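Local coordinates for protein positive phenol-degradative gene regulator (Ralstonia sp. E2, PDB 5FRY) that activates transcription of phenol-degradation genes, probably as an ATP-dependent enhancer-binding protein, and senses phenols through the N-terminal domain described here, at residues P99-I104 with I155-G160; T84-S87 with G93-E96; R22-M27 with S31-E36; E53-L58 with Q141-A146. All blocks are in the same frame, centred on the assembly; numbering follows the deposited sequence.

Contact 1. Residues P99-I104 with I155-G160; sequences PCLHTI and IGYATG. With ERH (3,4-dimethylphenol), chain D.
Tyr157 and His102 meet face to face in the space between helix 152-166 and helix 97-104. Their ring centroids are 3.9 Å apart and the planes are tilted by only 11°. The overlap is mutual: CD2 of His102 lies over the centre of the tyrosine ring, CD1 of Tyr157 over the centre of the imidazole, and the closest pair is His102 NE2 to Tyr157 CG at 3.5 Å. With its CG anti to the backbone N (chi1 179°), Tyr157 stretches across to the other helix. This stack forms part of the wall of the phenol pocket in the sensory domain. The bound 3,4-dimethylphenol brings C06 to 3.6 Å from Tyr157 CD1, near the plane of that ring, while its oxygen O01 lies at the imidazole edge; the modelled separation there is too short to trust. Ala158 and Pro99 also line this part of the pocket, with Ala158 CA 3.6 Å from ligand C03 and Pro99 CG 4.0 Å from ligand C02. At its far end Tyr157 rests OH against Leu101 CB, 3.4 Å away, and hydrogen-bonds to Asp78 of helix 60-84, which helps hold the ring against the imidazole.

Contact 2. Residues T84-S87 with G93-E96; sequences TMRS and GMLE
Arg86 and Met94 bring the two backbones nearest, with 6.9 Å between their CA atoms. The chain at 84-87 follows on from helix 60-84 and bends through an inverse gamma turn centred on Met85, where a weak bond joins Arg86 N to Thr84 O at 3.2 Å. Across from it, 93-95 is helical and belongs to the short helix 91-95, whose Gly93 N is hydrogen-bonded to Ser90 OG. The contact therefore closes a small local loop: the chain leaving the long helix 60-84 folds against the short helix 91-95, with the Met94 side chain about 10 Å from the bound phenol.

Between the side chains the meeting is entirely aliphatic and thioether. Met94 is bent at both chi2 (-57°) and chi3 (-49°), which curls SD and CE up against the arginine stem. Arg86 runs extended from CG to NE and crosses that curl at about a right angle, so its CB, CG and CD all lie against the sulfur end. SD of Met94 is modelled 3.1 Å from Arg86 CG, shorter than carbon and sulfur normally come, so the exact value is doubtful. The Met85 carbonyl O stands farther off, 4.0 Å from Met94 SD. Met94 also touches His89 and Leu165, and its backbone O accepts a hydrogen bond from the hydroxyl of Tyr161, a residue of the phenol pocket.

Contact 3. Residues R22-M27 with S31-E36; sequences RLRFAM and SIWLGE
A beta hairpin at the N-terminal end of the domain pairs strand 23-26 with strand 31-34, the middle strand of a three-stranded antiparallel sheet that has 37-43 on its other side. Arg24 lies opposite Trp33 and Phe25 opposite Ile32. The strand axes are 172° apart in direction and 4.9 Å away at closest approach. Arg24 and Trp33 form a hydrogen-bonded pair, Arg24 N to Trp33 O at 2.9 Å and Trp33 N to Arg24 O at 3.1 Å. Nearer the turn, Ala26 N reaches Ser31 O, and the return bond from Ser31 N to Ala26 O is weak. At the open end Gly35, which takes a positive phi, gives its N-H to Arg22 O.

On one face Ile32 lies between two partners. Its CD1 packs 3.7 Å from Phe25 CE2, while CG2 lies over a face of that ring near its rim and also meets Leu23 CD1 at 3.9 Å. The opposite face carries Arg24, Trp33, Ala26 and Ser31. Arg24 lies alongside Trp33 and bends at chi3 (103°), bringing NH2 to 3.4 Å from Trp33 CD1; the guanidinium and indole planes lie 23° apart, with NH2 set obliquely to the ring.

The chemistry of the two faces differs accordingly. The Leu23, Phe25 and Ile32 side is apolar, and there Leu23 packs on Leu41 and Ile32 on Ile104 of the second subunit. The face of Arg24 mixes charge with aromatic surface, and it too meets the partner, through Ser31 on Asp132 of the second subunit.

Contact 4. Residues E53-L58 with Q141-A146; sequences ELVDTL and QMFGVA
Val55 and Phe143 reach toward each other from two helices, and nearly all of the close packing is theirs. The far end of the phenyl ring, CZ and CE1, pushes into the fork of the valine: CZ of Phe143 is 3.6 Å from Val55 CG2 and 3.7 Å from Val55 CB, and CE1 of Phe143 is 3.9 Å from Val55 CG1. With CG1 anti to the backbone N (chi1 172°), both methyls meet the end of the ring. The other side is looser. Asp56, exposed to solvent, brings OD1 only to 4.5 Å from Phe143 CE1, at the ring edge and near its plane, a distance at which any attraction to the polarised C-H would be slight.

Behind the phenylalanine the chain leaves helical geometry at Gly144, whose positive phi (80°) turns it away from helix 134-143. Within that helix the ring also meets His139, and Arg51 of helix 44-58 touches it as well. Val55 rests in addition on Ala63 of helix 60-84, while Glu53 and Leu54 face the second subunit, Glu53 in a salt bridge to its Arg69, so the contact ties helix 134-143 to a helix of the dimer interface.

In the fold
Contact 3 comes first along the chain, then contact 2, then contact 1; contact 2 falls between the two segments of contact 4, which alternate with those of contact 1. The centre of contact 1 lies about 3 Å from the centre of the chain, at the phenol pocket; those of contacts 2 and 4 are about 37 Å apart on opposite sides of the chain's centre. Helix 91-95 of contact 2 leads straight into helix 97-104 of contact 1. The hairpin of contact 3 packs on that same helix, Leu23 against Ile104 and Leu34 against Leu101, and touches contact 2 through Arg22 and Met85. Helix 97-104, which gives His102 to the pocket, also meets the second subunit through Thr103 and Ile104.

Contact 1. Residues P99-I104 with I155-G160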
loop_
_atom_site.group_PDB
_atom_site.type_symbol
_atom_site.label_atom_id
_atom_site.label_comp_id
_atom_site.label_asym_id
_atom_site.label_seq_id
_atom_site.Cartn_x
_atom_site.Cartn_y
_atom_site.Cartn_z
ATOM N N PRO A 99 6.134 1.710 17.102
ATOM C CA PRO A 99 4.709 1.505 17.370
ATOM C C PRO A 99 3.825 2.710 16.979
ATOM O O PRO A 99 2.736 2.479 16.458
ATOM C CB PRO A 99 4.677 1.251 18.880
ATOM C CG PRO A 99 6.001 0.611 19.159
ATOM C CD PRO A 99 6.983 1.210 18.205
ATOM N N CYS A 100 4.269 3.916 17.247
ATOM C CA CYS A 100 3.553 5.113 16.885
ATOM C C CYS A 100 3.406 5.210 15.365
ATOM O O CYS A 100 2.319 5.352 14.857
ATOM C CB CYS A 100 4.253 6.337 17.416
ATOM S SG CYS A 100 4.137 6.665 19.211
ATOM N N LEU A 101 4.505 5.111 14.654
ATOM C CA LEU A 101 4.454 5.203 13.211
ATOM C C LEU A 101 3.548 4.139 12.621
ATOM O O LEU A 101 2.787 4.423 11.750
ATOM C CB LEU A 101 5.838 5.164 12.619
ATOM C CG LEU A 101 6.643 6.436 12.622
ATOM C CD1 LEU A 101 8.132 6.226 12.474
ATOM C CD2 LEU A 101 6.118 7.358 11.553
ATOM N N HIS A 102 3.643 2.915 13.131
ATOM C CA HIS A 102 2.795 1.826 12.658
ATOM C C HIS A 102 1.318 2.193 12.775
ATOM O O HIS A 102 0.509 1.837 11.917
ATOM C CB HIS A 102 3.084 0.544 13.442
ATOM C CG HIS A 102 3.198 -0.676 12.581
ATOM N ND1 HIS A 102 3.452 -1.928 13.097
ATOM C CD2 HIS A 102 3.093 -0.835 11.241
ATOM C CE1 HIS A 102 3.498 -2.808 12.111
ATOM N NE2 HIS A 102 3.284 -2.170 10.975
ATOM N N THR A 103 0.976 2.907 13.842
ATOM C CA THR A 103 -0.374 3.330 14.079
ATOM C C THR A 103 -0.779 4.436 13.135
ATOM O O THR A 103 -1.802 4.342 12.519
ATOM C CB THR A 103 -0.590 3.740 15.537
ATOM O OG1 THR A 103 -0.111 2.728 16.392
ATOM C CG2 THR A 103 -2.034 3.908 15.840
ATOM N N ILE A 104 0.067 5.448 12.984
ATOM C CA ILE A 104 -0.229 6.569 12.099
ATOM C C ILE A 104 -0.504 6.078 10.694
ATOM O O ILE A 104 -1.340 6.634 9.983
ATOM C CB ILE A 104 0.917 7.588 12.060
ATOM C CG1 ILE A 104 1.006 8.321 13.405
ATOM C CG2 ILE A 104 0.722 8.579 10.904
ATOM C CD1 ILE A 104 2.299 9.126 13.607
ATOM N N ILE A 155 4.839 -7.936 11.124
ATOM C CA ILE A 155 6.032 -8.510 11.786
ATOM C C ILE A 155 7.344 -8.054 11.149
ATOM O O ILE A 155 8.277 -7.651 11.848
ATOM C CB ILE A 155 5.995 -10.056 11.765
ATOM C CG1 ILE A 155 5.009 -10.571 12.811
ATOM C CG2 ILE A 155 7.395 -10.624 11.982
ATOM C CD1 ILE A 155 5.416 -10.245 14.231
ATOM N N GLY A 156 7.417 -8.127 9.817
ATOM C CA GLY A 156 8.582 -7.657 9.093
ATOM C C GLY A 156 8.946 -6.242 9.504
ATOM O O GLY A 156 10.130 -5.894 9.690
ATOM N N TYR A 157 7.914 -5.438 9.672
ATOM C CA TYR A 157 8.058 -4.040 10.035
ATOM C C TYR A 157 8.708 -3.900 11.409
ATOM O O TYR A 157 9.682 -3.134 11.558
ATOM C CB TYR A 157 6.706 -3.341 9.985
ATOM C CG TYR A 157 6.771 -1.883 10.380
ATOM C CD1 TYR A 157 6.971 -1.513 11.720
ATOM C CD2 TYR A 157 6.680 -0.877 9.420
ATOM C CE1 TYR A 157 7.054 -0.192 12.091
ATOM C CE2 TYR A 157 6.749 0.455 9.784
ATOM C CZ TYR A 157 6.925 0.787 11.126
ATOM O OH TYR A 157 6.983 2.106 11.522
ATOM N N ALA A 158 8.193 -4.644 12.396
ATOM C CA ALA A 158 8.738 -4.623 13.760
ATOM C C ALA A 158 10.202 -5.022 13.765
ATOM O O ALA A 158 11.037 -4.376 14.409
ATOM C CB ALA A 158 7.957 -5.536 14.686
ATOM N N THR A 159 10.508 -6.099 13.056
ATOM C CA THR A 159 11.871 -6.582 12.920
ATOM C C THR A 159 12.792 -5.515 12.316
ATOM O O THR A 159 13.864 -5.194 12.879
ATOM C CB THR A 159 11.886 -7.861 12.059
ATOM O OG1 THR A 159 11.067 -8.855 12.694
ATOM C CG2 THR A 159 13.284 -8.394 11.882
ATOM N N GLY A 160 12.355 -4.944 11.196
ATOM C CA GLY A 160 13.172 -4.040 10.403
ATOM C C GLY A 160 13.479 -2.773 11.162
ATOM O O GLY A 160 14.635 -2.357 11.233
HETATM O O01 ERH D . 4.211 -2.470 15.064
HETATM C C02 ERH D . 6.636 -3.111 17.890
HETATM C C03 ERH D . 7.812 -2.023 16.000
HETATM C C04 ERH D . 7.787 -2.624 17.389
HETATM C C05 ERH D . 5.367 -3.057 17.067
HETATM C C06 ERH D . 6.683 -1.974 15.266
HETATM C C07 ERH D . 5.391 -2.521 15.831
HETATM C C08 ERH D . 6.610 -3.713 19.279
HETATM C C09 ERH D . 9.106 -1.476 15.436
#

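Contact 2. Residues T84-S87 with G93-E96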
loop_
_atom_site.group_PDB
_atom_site.type_symbol
_atom_site.label_atom_id
_atom_site.label_comp_id
_atom_site.label_asym_id
_atom_site.label_seq_id
_atom_site.Cartn_x
_atom_site.Cartn_y
_atom_site.Cartn_z
ATOM N N THR A 84 16.279 10.818 13.244
ATOM C CA THR A 84 16.409 12.254 13.029
ATOM C C THR A 84 15.991 13.011 14.284
ATOM O O THR A 84 16.734 13.851 14.791
ATOM C CB THR A 84 15.550 12.728 11.842
ATOM O OG1 THR A 84 14.256 12.117 11.910
ATOM C CG2 THR A 84 16.213 12.357 10.523
ATOM N N MET A 85 14.799 12.702 14.783
ATOM C CA MET A 85 14.298 13.306 16.012
ATOM C C MET A 85 14.722 12.469 17.213
ATOM O O MET A 85 13.954 11.649 17.715
ATOM C CB MET A 85 12.775 13.432 15.967
ATOM C CG MET A 85 12.049 12.116 15.734
ATOM S SD MET A 85 10.529 12.318 14.787
ATOM C CE MET A 85 11.118 11.988 13.128
ATOM N N ARG A 86 15.955 12.679 17.663
ATOM C CA ARG A 86 16.520 11.900 18.753
ATOM C C ARG A 86 17.253 12.785 19.761
ATOM O O ARG A 86 17.967 12.288 20.634
ATOM C CB ARG A 86 17.463 10.842 18.179
ATOM C CG ARG A 86 18.064 9.897 19.200
ATOM C CD ARG A 86 18.515 8.615 18.538
ATOM N NE ARG A 86 19.573 7.945 19.288
ATOM C CZ ARG A 86 20.123 6.794 18.917
ATOM N NH1 ARG A 86 19.704 6.192 17.809
ATOM N NH2 ARG A 86 21.084 6.244 19.652
ATOM N N SER A 87 17.055 14.095 19.631
ATOM C CA SER A 87 17.737 15.101 20.447
ATOM C C SER A 87 17.911 14.708 21.913
ATOM O O SER A 87 19.027 14.449 22.369
ATOM C CB SER A 87 16.977 16.429 20.365
ATOM O OG SER A 87 15.583 16.227 20.548
ATOM N N GLY A 93 12.107 5.973 24.202
ATOM C CA GLY A 93 11.438 6.996 23.416
ATOM C C GLY A 93 11.698 6.780 21.941
ATOM O O GLY A 93 10.808 6.967 21.106
ATOM N N MET A 94 12.923 6.374 21.626
ATOM C CA MET A 94 13.298 6.043 20.260
ATOM C C MET A 94 12.511 4.835 19.755
ATOM O O MET A 94 11.913 4.866 18.677
ATOM C CB MET A 94 14.801 5.763 20.172
ATOM C CG MET A 94 15.677 6.922 20.595
ATOM S SD MET A 94 15.331 8.423 19.646
ATOM C CE MET A 94 15.371 7.787 17.965
ATOM N N LEU A 95 12.543 3.764 20.540
ATOM C CA LEU A 95 11.825 2.538 20.226
ATOM C C LEU A 95 10.345 2.825 20.018
ATOM O O LEU A 95 9.742 2.376 19.039
ATOM C CB LEU A 95 12.026 1.516 21.347
ATOM C CG LEU A 95 11.365 0.138 21.274
ATOM C CD1 LEU A 95 9.871 0.205 21.602
ATOM C CD2 LEU A 95 11.586 -0.500 19.915
ATOM N N GLU A 96 9.780 3.611 20.933
ATOM C CA GLU A 96 8.346 3.866 20.962
ATOM C C GLU A 96 7.842 4.587 19.715
ATOM O O GLU A 96 6.629 4.666 19.490
ATOM C CB GLU A 96 7.976 4.673 22.218
ATOM C CG GLU A 96 6.474 4.952 22.342
ATOM C CD GLU A 96 6.068 5.526 23.696
ATOM O OE1 GLU A 96 6.632 6.564 24.101
ATOM O OE2 GLU A 96 5.179 4.936 24.352
#

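Contact 3. Residues R22-M27 with S31-E36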
loop_
_atom_site.group_PDB
_atom_site.type_symbol
_atom_site.label_atom_id
_atom_site.label_comp_id
_atom_site.label_asym_id
_atom_site.label_seq_id
_atom_site.Cartn_x
_atom_site.Cartn_y
_atom_site.Cartn_z
ATOM N N ARG A 22 5.391 15.378 10.658
ATOM C CA ARG A 22 6.248 14.909 9.568
ATOM C C ARG A 22 5.431 14.295 8.438
ATOM O O ARG A 22 5.977 13.859 7.421
ATOM C CB ARG A 22 7.257 13.909 10.106
ATOM C CG ARG A 22 8.115 14.496 11.213
ATOM C CD ARG A 22 9.309 13.628 11.480
ATOM N NE ARG A 22 10.515 14.417 11.718
ATOM C CZ ARG A 22 11.060 15.234 10.823
ATOM N NH1 ARG A 22 10.491 15.393 9.626
ATOM N NH2 ARG A 22 12.164 15.903 11.133
ATOM N N LEU A 23 4.117 14.265 8.624
ATOM C CA LEU A 23 3.210 13.747 7.609
ATOM C C LEU A 23 2.644 14.924 6.834
ATOM O O LEU A 23 1.941 15.766 7.390
ATOM C CB LEU A 23 2.099 12.910 8.234
ATOM C CG LEU A 23 1.151 12.140 7.320
ATOM C CD1 LEU A 23 1.918 11.474 6.201
ATOM C CD2 LEU A 23 0.417 11.103 8.147
ATOM N N ARG A 24 2.991 14.989 5.556
ATOM C CA ARG A 24 2.621 16.114 4.718
ATOM C C ARG A 24 1.750 15.662 3.569
ATOM O O ARG A 24 2.200 14.939 2.679
ATOM C CB ARG A 24 3.863 16.822 4.167
ATOM C CG ARG A 24 3.513 18.076 3.341
ATOM C CD ARG A 24 4.722 18.659 2.623
ATOM N NE ARG A 24 4.722 18.332 1.198
ATOM C CZ ARG A 24 5.569 17.485 0.621
ATOM N NH1 ARG A 24 6.511 16.874 1.338
ATOM N NH2 ARG A 24 5.480 17.251 -0.683
ATOM N N PHE A 25 0.494 16.093 3.597
ATOM C CA PHE A 25 -0.444 15.821 2.523
ATOM C C PHE A 25 -0.457 16.954 1.523
ATOM O O PHE A 25 -0.905 18.054 1.827
ATOM C CB PHE A 25 -1.841 15.623 3.075
ATOM C CG PHE A 25 -2.062 14.292 3.715
ATOM C CD1 PHE A 25 -1.682 14.067 5.028
ATOM C CD2 PHE A 25 -2.686 13.272 3.017
ATOM C CE1 PHE A 25 -1.897 12.838 5.624
ATOM C CE2 PHE A 25 -2.907 12.037 3.614
ATOM C CZ PHE A 25 -2.515 11.822 4.913
ATOM N N ALA A 26 0.026 16.691 0.323
ATOM C CA ALA A 26 -0.015 17.707 -0.712
ATOM C C ALA A 26 -1.013 17.280 -1.768
ATOM O O ALA A 26 -0.637 16.929 -2.886
ATOM C CB ALA A 26 1.359 17.925 -1.315
ATOM N N MET A 27 -2.287 17.306 -1.394
ATOM C CA MET A 27 -3.376 16.892 -2.274
ATOM C C MET A 27 -3.379 17.655 -3.597
ATOM O O MET A 27 -3.817 17.126 -4.621
ATOM C CB MET A 27 -4.707 17.065 -1.544
ATOM C CG MET A 27 -5.935 16.883 -2.381
ATOM S SD MET A 27 -7.387 17.016 -1.324
ATOM C CE MET A 27 -7.159 18.657 -0.619
ATOM N N SER A 31 0.607 13.913 -3.951
ATOM C CA SER A 31 1.682 13.245 -3.239
ATOM C C SER A 31 1.396 13.220 -1.744
ATOM O O SER A 31 0.533 13.952 -1.259
ATOM C CB SER A 31 3.028 13.929 -3.522
ATOM O OG SER A 31 3.169 15.101 -2.745
ATOM N N ILE A 32 2.097 12.322 -1.047
ATOM C CA ILE A 32 2.067 12.220 0.400
ATOM C C ILE A 32 3.468 11.841 0.867
ATOM O O ILE A 32 4.078 10.942 0.293
ATOM C CB ILE A 32 1.079 11.155 0.904
ATOM C CG1 ILE A 32 -0.337 11.396 0.357
ATOM C CG2 ILE A 32 1.069 11.112 2.423
ATOM C CD1 ILE A 32 -1.296 10.345 0.789
ATOM N N TRP A 33 3.974 12.514 1.893
ATOM C CA TRP A 33 5.331 12.256 2.367
ATOM C C TRP A 33 5.326 12.055 3.862
ATOM O O TRP A 33 4.610 12.738 4.586
ATOM C CB TRP A 33 6.280 13.401 1.989
ATOM C CG TRP A 33 6.606 13.424 0.535
ATOM C CD1 TRP A 33 5.808 13.870 -0.477
ATOM C CD2 TRP A 33 7.809 12.960 -0.076
ATOM N NE1 TRP A 33 6.451 13.725 -1.684
ATOM C CE2 TRP A 33 7.685 13.170 -1.462
ATOM C CE3 TRP A 33 8.990 12.399 0.417
ATOM C CZ2 TRP A 33 8.688 12.821 -2.364
ATOM C CZ3 TRP A 33 9.987 12.055 -0.475
ATOM C CH2 TRP A 33 9.835 12.276 -1.856
ATOM N N LEU A 34 6.109 11.087 4.316
ATOM C CA LEU A 34 6.278 10.830 5.739
ATOM C C LEU A 34 7.753 10.963 6.017
ATOM O O LEU A 34 8.535 10.127 5.587
ATOM C CB LEU A 34 5.762 9.446 6.120
ATOM C CG LEU A 34 6.000 8.961 7.553
ATOM C CD1 LEU A 34 5.362 9.896 8.551
ATOM C CD2 LEU A 34 5.438 7.563 7.720
ATOM N N GLY A 35 8.142 12.041 6.686
ATOM C CA GLY A 35 9.547 12.397 6.752
ATOM C C GLY A 35 10.004 12.580 5.318
ATOM O O GLY A 35 9.379 13.312 4.571
ATOM N N GLU A 36 11.044 11.871 4.896
ATOM C CA GLU A 36 11.503 12.024 3.516
ATOM C C GLU A 36 11.268 10.759 2.687
ATOM O O GLU A 36 12.082 10.396 1.837
ATOM C CB GLU A 36 12.975 12.421 3.508
ATOM C CG GLU A 36 13.353 13.253 4.722
ATOM C CD GLU A 36 13.044 14.753 4.622
ATOM O OE1 GLU A 36 12.519 15.256 3.600
ATOM O OE2 GLU A 36 13.348 15.455 5.614
#

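Contact 4. Residues E53-L58 with Q141-A146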
loop_
_atom_site.group_PDB
_atom_site.type_symbol
_atom_site.label_atom_id
_atom_site.label_comp_id
_atom_site.label_asym_id
_atom_site.label_seq_id
_atom_site.Cartn_x
_atom_site.Cartn_y
_atom_site.Cartn_z
ATOM N N GLU A 53 -3.665 -13.883 -4.675
ATOM C CA GLU A 53 -3.010 -14.346 -5.893
ATOM C C GLU A 53 -1.597 -14.858 -5.637
ATOM O O GLU A 53 -1.176 -15.840 -6.248
ATOM C CB GLU A 53 -2.972 -13.230 -6.943
ATOM C CG GLU A 53 -4.346 -12.840 -7.487
ATOM C CD GLU A 53 -4.270 -12.253 -8.883
ATOM O OE1 GLU A 53 -3.598 -12.860 -9.748
ATOM O OE2 GLU A 53 -4.871 -11.181 -9.123
ATOM N N LEU A 54 -0.858 -14.200 -4.746
ATOM C CA LEU A 54 0.497 -14.642 -4.447
ATOM C C LEU A 54 0.509 -15.977 -3.706
ATOM O O LEU A 54 1.391 -16.800 -3.936
ATOM C CB LEU A 54 1.257 -13.587 -3.636
ATOM C CG LEU A 54 1.672 -12.347 -4.419
ATOM C CD1 LEU A 54 2.547 -11.473 -3.563
ATOM C CD2 LEU A 54 2.382 -12.708 -5.721
ATOM N N VAL A 55 -0.459 -16.198 -2.824
ATOM C CA VAL A 55 -0.518 -17.467 -2.103
ATOM C C VAL A 55 -0.914 -18.575 -3.066
ATOM O O VAL A 55 -0.165 -19.532 -3.279
ATOM C CB VAL A 55 -1.513 -17.424 -0.924
ATOM C CG1 VAL A 55 -1.695 -18.815 -0.328
ATOM C CG2 VAL A 55 -1.046 -16.432 0.140
ATOM N N ASP A 56 -2.094 -18.408 -3.660
ATOM C CA ASP A 56 -2.646 -19.328 -4.651
ATOM C C ASP A 56 -1.660 -19.770 -5.732
ATOM O O ASP A 56 -1.733 -20.906 -6.205
ATOM C CB ASP A 56 -3.873 -18.696 -5.323
ATOM C CG ASP A 56 -5.086 -18.652 -4.408
ATOM O OD1 ASP A 56 -5.172 -19.498 -3.489
ATOM O OD2 ASP A 56 -5.961 -17.775 -4.609
ATOM N N THR A 57 -0.741 -18.898 -6.139
ATOM C CA THR A 57 0.186 -19.296 -7.201
ATOM C C THR A 57 1.615 -19.545 -6.715
ATOM O O THR A 57 2.355 -20.312 -7.337
ATOM C CB THR A 57 0.239 -18.254 -8.339
ATOM O OG1 THR A 57 -1.053 -18.115 -8.937
ATOM C CG2 THR A 57 1.264 -18.648 -9.394
ATOM N N LEU A 58 2.013 -18.907 -5.619
ATOM C CA LEU A 58 3.371 -19.088 -5.107
ATOM C C LEU A 58 3.391 -19.964 -3.857
ATOM O O LEU A 58 4.437 -20.490 -3.483
ATOM C CB LEU A 58 4.027 -17.740 -4.791
ATOM C CG LEU A 58 4.013 -16.602 -5.818
ATOM C CD1 LEU A 58 4.530 -15.306 -5.194
ATOM C CD2 LEU A 58 4.818 -16.952 -7.054
ATOM N N GLN A 141 -10.562 -12.528 5.812
ATOM C CA GLN A 141 -11.589 -12.319 4.805
ATOM C C GLN A 141 -11.215 -12.946 3.464
ATOM O O GLN A 141 -12.088 -13.249 2.656
ATOM C CB GLN A 141 -11.863 -10.829 4.638
ATOM C CG GLN A 141 -12.496 -10.206 5.874
ATOM C CD GLN A 141 -12.982 -8.790 5.633
ATOM O OE1 GLN A 141 -12.261 -7.962 5.069
ATOM N NE2 GLN A 141 -14.213 -8.503 6.058
ATOM N N MET A 142 -9.925 -13.175 3.238
ATOM C CA MET A 142 -9.476 -13.785 1.990
ATOM C C MET A 142 -9.351 -15.312 2.056
ATOM O O MET A 142 -9.512 -15.987 1.035
ATOM C CB MET A 142 -8.131 -13.195 1.552
ATOM C CG MET A 142 -8.133 -11.691 1.282
ATOM S SD MET A 142 -9.363 -11.141 0.080
ATOM C CE MET A 142 -8.767 -11.886 -1.443
ATOM N N PHE A 143 -9.068 -15.850 3.241
ATOM C CA PHE A 143 -8.716 -17.264 3.399
ATOM C C PHE A 143 -9.467 -17.951 4.539
ATOM O O PHE A 143 -9.344 -19.160 4.721
ATOM C CB PHE A 143 -7.206 -17.432 3.670
ATOM C CG PHE A 143 -6.305 -16.955 2.556
ATOM C CD1 PHE A 143 -6.095 -17.734 1.424
ATOM C CD2 PHE A 143 -5.636 -15.739 2.660
ATOM C CE1 PHE A 143 -5.249 -17.300 0.404
ATOM C CE2 PHE A 143 -4.801 -15.296 1.650
ATOM C CZ PHE A 143 -4.601 -16.076 0.520
ATOM N N GLY A 144 -10.213 -17.184 5.323
ATOM C CA GLY A 144 -10.789 -17.711 6.548
ATOM C C GLY A 144 -9.746 -17.721 7.649
ATOM O O GLY A 144 -8.642 -17.210 7.460
ATOM N N VAL A 145 -10.092 -18.288 8.800
ATOM C CA VAL A 145 -9.146 -18.407 9.908
ATOM C C VAL A 145 -7.938 -19.248 9.486
ATOM O O VAL A 145 -8.083 -20.231 8.760
ATOM C CB VAL A 145 -9.812 -19.032 11.165
ATOM C CG1 VAL A 145 -8.790 -19.236 12.278
ATOM C CG2 VAL A 145 -10.961 -18.167 11.652
ATOM N N ALA A 146 -6.745 -18.858 9.935
ATOM C CA ALA A 146 -5.512 -19.540 9.535
ATOM C C ALA A 146 -4.945 -20.429 10.643
ATOM O O ALA A 146 -5.172 -20.190 11.828
ATOM C CB ALA A 146 -4.460 -18.518 9.093
#